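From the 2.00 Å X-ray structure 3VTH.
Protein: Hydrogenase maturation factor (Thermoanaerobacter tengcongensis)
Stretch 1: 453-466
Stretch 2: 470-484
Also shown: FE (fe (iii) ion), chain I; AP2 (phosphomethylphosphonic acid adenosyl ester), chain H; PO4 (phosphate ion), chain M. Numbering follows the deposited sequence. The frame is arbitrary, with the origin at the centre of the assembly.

Stretch 1 453-466: DPEVVAHDMHKGYL
Stretch 2 (470-484) YAKSLDLPKIEVQHH

How do the two backbones satisfy each other? Strand 456-460 and strand 478-481 run parallel, their axes 27° apart and 4.6 Å at closest approach, with V457 beside K478, A458 beside I479, H459 beside E480 and D460 beside V481 at CA-CA distances of 4.8 to 5.1 Å. Phi/psi are extended, such as -115/133 at V457 and -122/119 at I479. V457 and H459 each turn both N and O to the second strand, and I479 turns both of its own back between them: V457 N donates to P477 O (3.1 Å), I479 N to V457 O (3.0 Å), H459 N to I479 O (3.1 Å) and V481 N to H459 O (2.8 Å). M461 N then donates to V481 O (3.2 Å). Where stretch 1 ends and stretch 2 begins, Y470 N donates to L466 O (2.8 Å), a helical bond to the residue four earlier.

What packs on the sheet? The stretches bury 1107 Å² between them, and V456, V457, A458 and I479 are buried apolar residues. V457 (chi1 p), H459, K478 and E480 point to one face, A458 and I479 to the other. On the first, A471 points its CB toward the strand, where V457 CG2 and H459 CB meet it at 3.6 and 3.7 Å; V457 CG2 is also 4.2 Å from L474 CD1. L476 (m, t) extends this apolar patch, its CD1 4.0 Å from P454 CB. V456 (t) sets CG1 4.1 Å from CD1 of I479 (m, t).

How is the buried H459 ring accommodated? With chi1 65° and chi2 83°, its ND1 donates to D460 O at 2.8 Å, answering a polar atom within its own strand. E480 CA sits over one ring face, 4.2 Å from the H459 ring centroid and 17° off the normal, a CH-pi contact, while K478 CB lies at the edge, 4.0 Å from H459 NE2. The K478 side chain leads away instead, its NZ making weak hydrogen bonds to K472 O (3.3 Å) and L474 O (3.4 Å).

What orients the metal-binding histidine? Buried D460 (chi1 -156°) points CB away, but its carboxylate returns: OD1 accepts from H483 ND1 at 3.0 Å, near the ring plane. That leaves H483 NE2 (chi1 -172°, chi2 85°) to bind FE at 2.2 Å. Each D460 oxygen accepts twice: OD1 also from a water (2.7 Å) that donates to V481 O (2.9 Å), OD2 from H462 N (2.9 Å) and a second water (2.8 Å), which accepts from H483 N (2.9 Å). An aspartate suits this buried place because these donors meet its charge. Beside this network, M461 (m, t, t) lays SD 3.7 Å from Q482 CB.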

# COMPACT_ATOMS: atom_id res chain seq x y z
N ASP A 453 13.55 17.20 -8.88
CA ASP A 453 13.81 17.29 -10.32
C ASP A 453 14.66 16.08 -10.72
O ASP A 453 15.88 16.09 -10.55
CB ASP A 453 14.47 18.63 -10.68
CG ASP A 453 13.50 19.83 -10.56
OD1 ASP A 453 12.26 19.63 -10.47
OD2 ASP A 453 13.99 20.97 -10.55
N PRO A 454 14.01 15.01 -11.23
CA PRO A 454 14.75 13.80 -11.53
C PRO A 454 15.93 14.08 -12.46
O PRO A 454 15.81 14.86 -13.41
CB PRO A 454 13.71 12.93 -12.24
CG PRO A 454 12.41 13.37 -11.65
CD PRO A 454 12.57 14.85 -11.48
N GLU A 455 17.05 13.44 -12.15
CA GLU A 455 18.25 13.54 -13.00
C GLU A 455 18.46 12.26 -13.83
O GLU A 455 19.06 12.30 -14.90
CB GLU A 455 19.47 13.90 -12.16
CG GLU A 455 19.33 15.31 -11.55
CD GLU A 455 20.59 15.84 -10.87
OE1 GLU A 455 21.26 15.06 -10.16
OE2 GLU A 455 20.91 17.05 -11.04
N VAL A 456 17.93 11.14 -13.33
CA VAL A 456 18.05 9.86 -14.00
C VAL A 456 16.71 9.15 -13.80
O VAL A 456 16.07 9.30 -12.75
CB VAL A 456 19.22 9.00 -13.41
CG1 VAL A 456 19.21 7.59 -13.95
CG2 VAL A 456 20.60 9.65 -13.73
N VAL A 457 16.27 8.40 -14.82
CA VAL A 457 15.02 7.65 -14.71
C VAL A 457 15.32 6.15 -14.78
O VAL A 457 16.09 5.70 -15.64
CB VAL A 457 13.99 8.06 -15.80
CG1 VAL A 457 14.54 7.79 -17.21
CG2 VAL A 457 12.67 7.28 -15.63
N ALA A 458 14.73 5.39 -13.85
CA ALA A 458 14.87 3.95 -13.81
C ALA A 458 13.54 3.32 -14.22
O ALA A 458 12.45 3.82 -13.86
CB ALA A 458 15.27 3.47 -12.41
N HIS A 459 13.63 2.25 -15.00
CA HIS A 459 12.43 1.62 -15.55
C HIS A 459 12.64 0.12 -15.74
O HIS A 459 13.79 -0.36 -15.71
CB HIS A 459 12.05 2.29 -16.88
CG HIS A 459 13.05 2.09 -17.97
ND1 HIS A 459 13.08 0.96 -18.77
CD2 HIS A 459 14.06 2.88 -18.41
CE1 HIS A 459 14.07 1.07 -19.65
NE2 HIS A 459 14.67 2.23 -19.45
N ASP A 460 11.54 -0.60 -15.93
CA ASP A 460 11.58 -2.02 -16.17
C ASP A 460 12.13 -2.32 -17.57
O ASP A 460 11.94 -1.53 -18.51
CB ASP A 460 10.16 -2.61 -16.06
CG ASP A 460 10.17 -4.10 -15.73
OD1 ASP A 460 10.02 -4.45 -14.55
OD2 ASP A 460 10.30 -4.93 -16.66
N MET A 461 12.79 -3.47 -17.71
CA MET A 461 13.22 -3.90 -19.05
C MET A 461 12.06 -4.15 -20.02
O MET A 461 12.27 -4.09 -21.23
CB MET A 461 14.10 -5.14 -18.97
CG MET A 461 15.44 -4.90 -18.30
SD MET A 461 16.36 -6.42 -18.07
CE MET A 461 17.95 -5.72 -17.63
N HIS A 462 10.86 -4.44 -19.49
CA HIS A 462 9.69 -4.69 -20.34
C HIS A 462 9.38 -3.45 -21.18
O HIS A 462 9.04 -2.40 -20.63
CB HIS A 462 8.46 -5.05 -19.47
CG HIS A 462 7.31 -5.62 -20.24
ND1 HIS A 462 6.77 -6.86 -19.95
CD2 HIS A 462 6.59 -5.13 -21.27
CE1 HIS A 462 5.77 -7.11 -20.78
NE2 HIS A 462 5.64 -6.07 -21.59
N LYS A 463 9.49 -3.56 -22.51
CA LYS A 463 9.30 -2.38 -23.38
C LYS A 463 7.83 -2.01 -23.62
O LYS A 463 7.54 -0.93 -24.12
CB LYS A 463 9.97 -2.59 -24.75
CG LYS A 463 11.44 -3.03 -24.72
CD LYS A 463 11.94 -3.31 -26.14
CE LYS A 463 13.37 -3.86 -26.15
NZ LYS A 463 14.32 -2.91 -25.49
N GLY A 464 6.91 -2.91 -23.28
CA GLY A 464 5.47 -2.67 -23.48
C GLY A 464 4.74 -1.93 -22.35
O GLY A 464 3.64 -1.44 -22.56
N TYR A 465 5.35 -1.82 -21.17
CA TYR A 465 4.71 -1.09 -20.06
C TYR A 465 4.56 0.37 -20.45
O TYR A 465 5.49 0.97 -20.99
CB TYR A 465 5.56 -1.16 -18.79
CG TYR A 465 5.65 -2.52 -18.12
CD1 TYR A 465 4.91 -3.64 -18.57
CD2 TYR A 465 6.46 -2.68 -17.01
CE1 TYR A 465 5.01 -4.90 -17.90
CE2 TYR A 465 6.58 -3.90 -16.36
CZ TYR A 465 5.86 -4.99 -16.81
OH TYR A 465 6.03 -6.16 -16.10
N LEU A 466 3.40 0.96 -20.18
CA LEU A 466 3.26 2.41 -20.35
C LEU A 466 4.26 3.18 -19.50
O LEU A 466 4.71 4.26 -19.90
CB LEU A 466 1.85 2.87 -19.99
CG LEU A 466 0.68 2.32 -20.81
CD1 LEU A 466 -0.61 2.91 -20.23
CD2 LEU A 466 0.81 2.71 -22.28
N TYR A 470 6.79 5.91 -20.86
CA TYR A 470 6.93 7.20 -20.21
C TYR A 470 8.41 7.51 -19.92
O TYR A 470 8.87 8.59 -20.26
CB TYR A 470 6.09 7.29 -18.93
CG TYR A 470 6.32 8.58 -18.14
CD1 TYR A 470 5.85 9.81 -18.60
CD2 TYR A 470 7.04 8.55 -16.95
CE1 TYR A 470 6.07 10.99 -17.85
CE2 TYR A 470 7.26 9.70 -16.21
CZ TYR A 470 6.78 10.90 -16.65
OH TYR A 470 7.04 12.01 -15.89
N ALA A 471 9.13 6.56 -19.33
CA ALA A 471 10.56 6.73 -19.03
C ALA A 471 11.37 7.11 -20.28
O ALA A 471 12.17 8.04 -20.25
CB ALA A 471 11.14 5.49 -18.39
N LYS A 472 11.14 6.37 -21.36
CA LYS A 472 11.84 6.61 -22.62
C LYS A 472 11.47 7.95 -23.24
O LYS A 472 12.26 8.52 -23.96
CB LYS A 472 11.55 5.50 -23.63
CG LYS A 472 11.85 4.09 -23.15
CD LYS A 472 13.33 3.87 -22.87
CE LYS A 472 13.84 2.58 -23.54
NZ LYS A 472 12.95 1.41 -23.32
N SER A 473 10.26 8.44 -22.94
CA SER A 473 9.82 9.74 -23.44
C SER A 473 10.58 10.92 -22.81
O SER A 473 10.50 12.04 -23.31
CB SER A 473 8.31 9.93 -23.20
OG SER A 473 8.06 10.57 -21.95
N LEU A 474 11.29 10.69 -21.70
CA LEU A 474 11.93 11.80 -20.99
C LEU A 474 13.34 12.10 -21.56
O LEU A 474 13.96 11.25 -22.19
CB LEU A 474 11.99 11.54 -19.48
CG LEU A 474 10.69 11.21 -18.72
CD1 LEU A 474 10.97 10.73 -17.30
CD2 LEU A 474 9.75 12.42 -18.70
N ASP A 475 13.82 13.31 -21.32
CA ASP A 475 15.14 13.71 -21.81
C ASP A 475 16.17 13.51 -20.70
O ASP A 475 16.82 14.45 -20.25
CB ASP A 475 15.07 15.18 -22.26
CG ASP A 475 16.37 15.68 -22.88
OD1 ASP A 475 16.98 14.94 -23.69
OD2 ASP A 475 16.76 16.83 -22.57
N LEU A 476 16.29 12.27 -20.22
CA LEU A 476 17.15 11.96 -19.08
C LEU A 476 17.89 10.67 -19.37
O LEU A 476 17.36 9.84 -20.09
CB LEU A 476 16.31 11.77 -17.81
CG LEU A 476 15.51 12.91 -17.16
CD1 LEU A 476 14.65 12.34 -16.04
CD2 LEU A 476 16.44 14.04 -16.64
N PRO A 477 19.09 10.49 -18.78
CA PRO A 477 19.77 9.19 -18.85
C PRO A 477 18.86 8.13 -18.22
O PRO A 477 18.16 8.43 -17.24
CB PRO A 477 21.01 9.39 -17.97
CG PRO A 477 21.22 10.89 -17.92
CD PRO A 477 19.83 11.46 -17.95
N LYS A 478 18.88 6.92 -18.77
CA LYS A 478 17.99 5.83 -18.34
C LYS A 478 18.79 4.64 -17.82
O LYS A 478 19.86 4.32 -18.36
CB LYS A 478 17.11 5.36 -19.50
CG LYS A 478 16.03 6.36 -19.89
CD LYS A 478 15.84 6.51 -21.39
CE LYS A 478 15.32 7.93 -21.67
NZ LYS A 478 15.44 8.30 -23.11
N ILE A 479 18.26 4.00 -16.78
CA ILE A 479 18.77 2.72 -16.30
C ILE A 479 17.63 1.69 -16.34
O ILE A 479 16.60 1.89 -15.69
CB ILE A 479 19.43 2.83 -14.90
CG1 ILE A 479 20.68 3.74 -14.97
CG2 ILE A 479 19.84 1.44 -14.39
CD1 ILE A 479 21.29 4.09 -13.60
N GLU A 480 17.81 0.62 -17.12
CA GLU A 480 16.83 -0.46 -17.18
C GLU A 480 17.11 -1.43 -16.06
O GLU A 480 18.27 -1.74 -15.77
CB GLU A 480 16.84 -1.16 -18.56
CG GLU A 480 18.15 -1.87 -18.94
CD GLU A 480 18.07 -2.63 -20.28
OE1 GLU A 480 19.01 -3.41 -20.58
OE2 GLU A 480 17.08 -2.44 -21.03
N VAL A 481 16.05 -1.92 -15.42
CA VAL A 481 16.14 -2.76 -14.24
C VAL A 481 15.29 -4.01 -14.49
O VAL A 481 14.10 -3.91 -14.81
CB VAL A 481 15.65 -2.02 -12.97
CG1 VAL A 481 15.64 -2.95 -11.76
CG2 VAL A 481 16.51 -0.75 -12.72
N GLN A 482 15.89 -5.19 -14.36
CA GLN A 482 15.13 -6.41 -14.55
C GLN A 482 14.11 -6.54 -13.41
O GLN A 482 14.41 -6.23 -12.27
CB GLN A 482 16.05 -7.63 -14.62
CG GLN A 482 15.36 -8.84 -15.27
CD GLN A 482 14.48 -9.61 -14.30
OE1 GLN A 482 14.79 -9.73 -13.11
NE2 GLN A 482 13.37 -10.16 -14.80
N HIS A 483 12.90 -7.00 -13.76
CA HIS A 483 11.73 -7.00 -12.86
C HIS A 483 11.96 -7.72 -11.53
O HIS A 483 11.62 -7.21 -10.46
CB HIS A 483 10.56 -7.66 -13.59
CG HIS A 483 9.25 -7.56 -12.87
ND1 HIS A 483 8.42 -6.46 -12.98
CD2 HIS A 483 8.61 -8.43 -12.05
CE1 HIS A 483 7.33 -6.66 -12.26
NE2 HIS A 483 7.42 -7.84 -11.68
N HIS A 484 12.52 -8.93 -11.60
CA HIS A 484 12.71 -9.73 -10.42
C HIS A 484 13.85 -9.23 -9.55
O HIS A 484 13.75 -9.28 -8.32
CB HIS A 484 12.78 -11.22 -10.79
CG HIS A 484 11.53 -11.65 -11.49
ND1 HIS A 484 11.39 -11.57 -12.86
CD2 HIS A 484 10.32 -12.03 -11.01
CE1 HIS A 484 10.16 -11.94 -13.19
NE2 HIS A 484 9.50 -12.22 -12.09
FE FE I . 6.19 -8.92 -10.20
PB AP2 H . 3.65 -9.66 -12.10
O1B AP2 H . 3.28 -11.12 -11.99
O2B AP2 H . 5.06 -9.30 -11.76
O3B AP2 H . 3.14 -9.05 -13.38
C3A AP2 H . 2.63 -8.90 -10.82
PA AP2 H . 3.07 -9.34 -9.11
O1A AP2 H . 2.20 -8.36 -8.33
O2A AP2 H . 4.54 -9.45 -8.81
O5' AP2 H . 2.49 -10.85 -8.93
C5' AP2 H . 1.08 -11.02 -8.90
C4' AP2 H . 0.85 -12.50 -9.10
O4' AP2 H . 1.20 -13.20 -7.90
C3' AP2 H . -0.60 -12.84 -9.35
O3' AP2 H . -0.96 -12.58 -10.71
C2' AP2 H . -0.60 -14.31 -8.98
O2' AP2 H . -0.12 -15.02 -10.13
C1' AP2 H . 0.40 -14.38 -7.82
N9 AP2 H . -0.40 -14.45 -6.56
C8 AP2 H . -1.22 -13.51 -6.05
N7 AP2 H . -1.83 -13.94 -4.91
C5 AP2 H . -1.39 -15.19 -4.66
C6 AP2 H . -1.62 -16.22 -3.63
N6 AP2 H . -2.46 -16.00 -2.59
N1 AP2 H . -0.96 -17.41 -3.77
C2 AP2 H . -0.10 -17.65 -4.78
N3 AP2 H . 0.15 -16.75 -5.76
C4 AP2 H . -0.46 -15.53 -5.76
P PO4 M . 2.47 -7.88 -23.29
O1 PO4 M . 1.11 -7.76 -22.65
O2 PO4 M . 3.44 -8.48 -22.29
O3 PO4 M . 2.38 -8.77 -24.50
O4 PO4 M . 2.96 -6.50 -23.69
O HOH W 1 11.88 -3.21 -13.01
O HOH W 2 12.19 -6.94 -16.62
O HOH W 3 14.57 -4.30 -22.61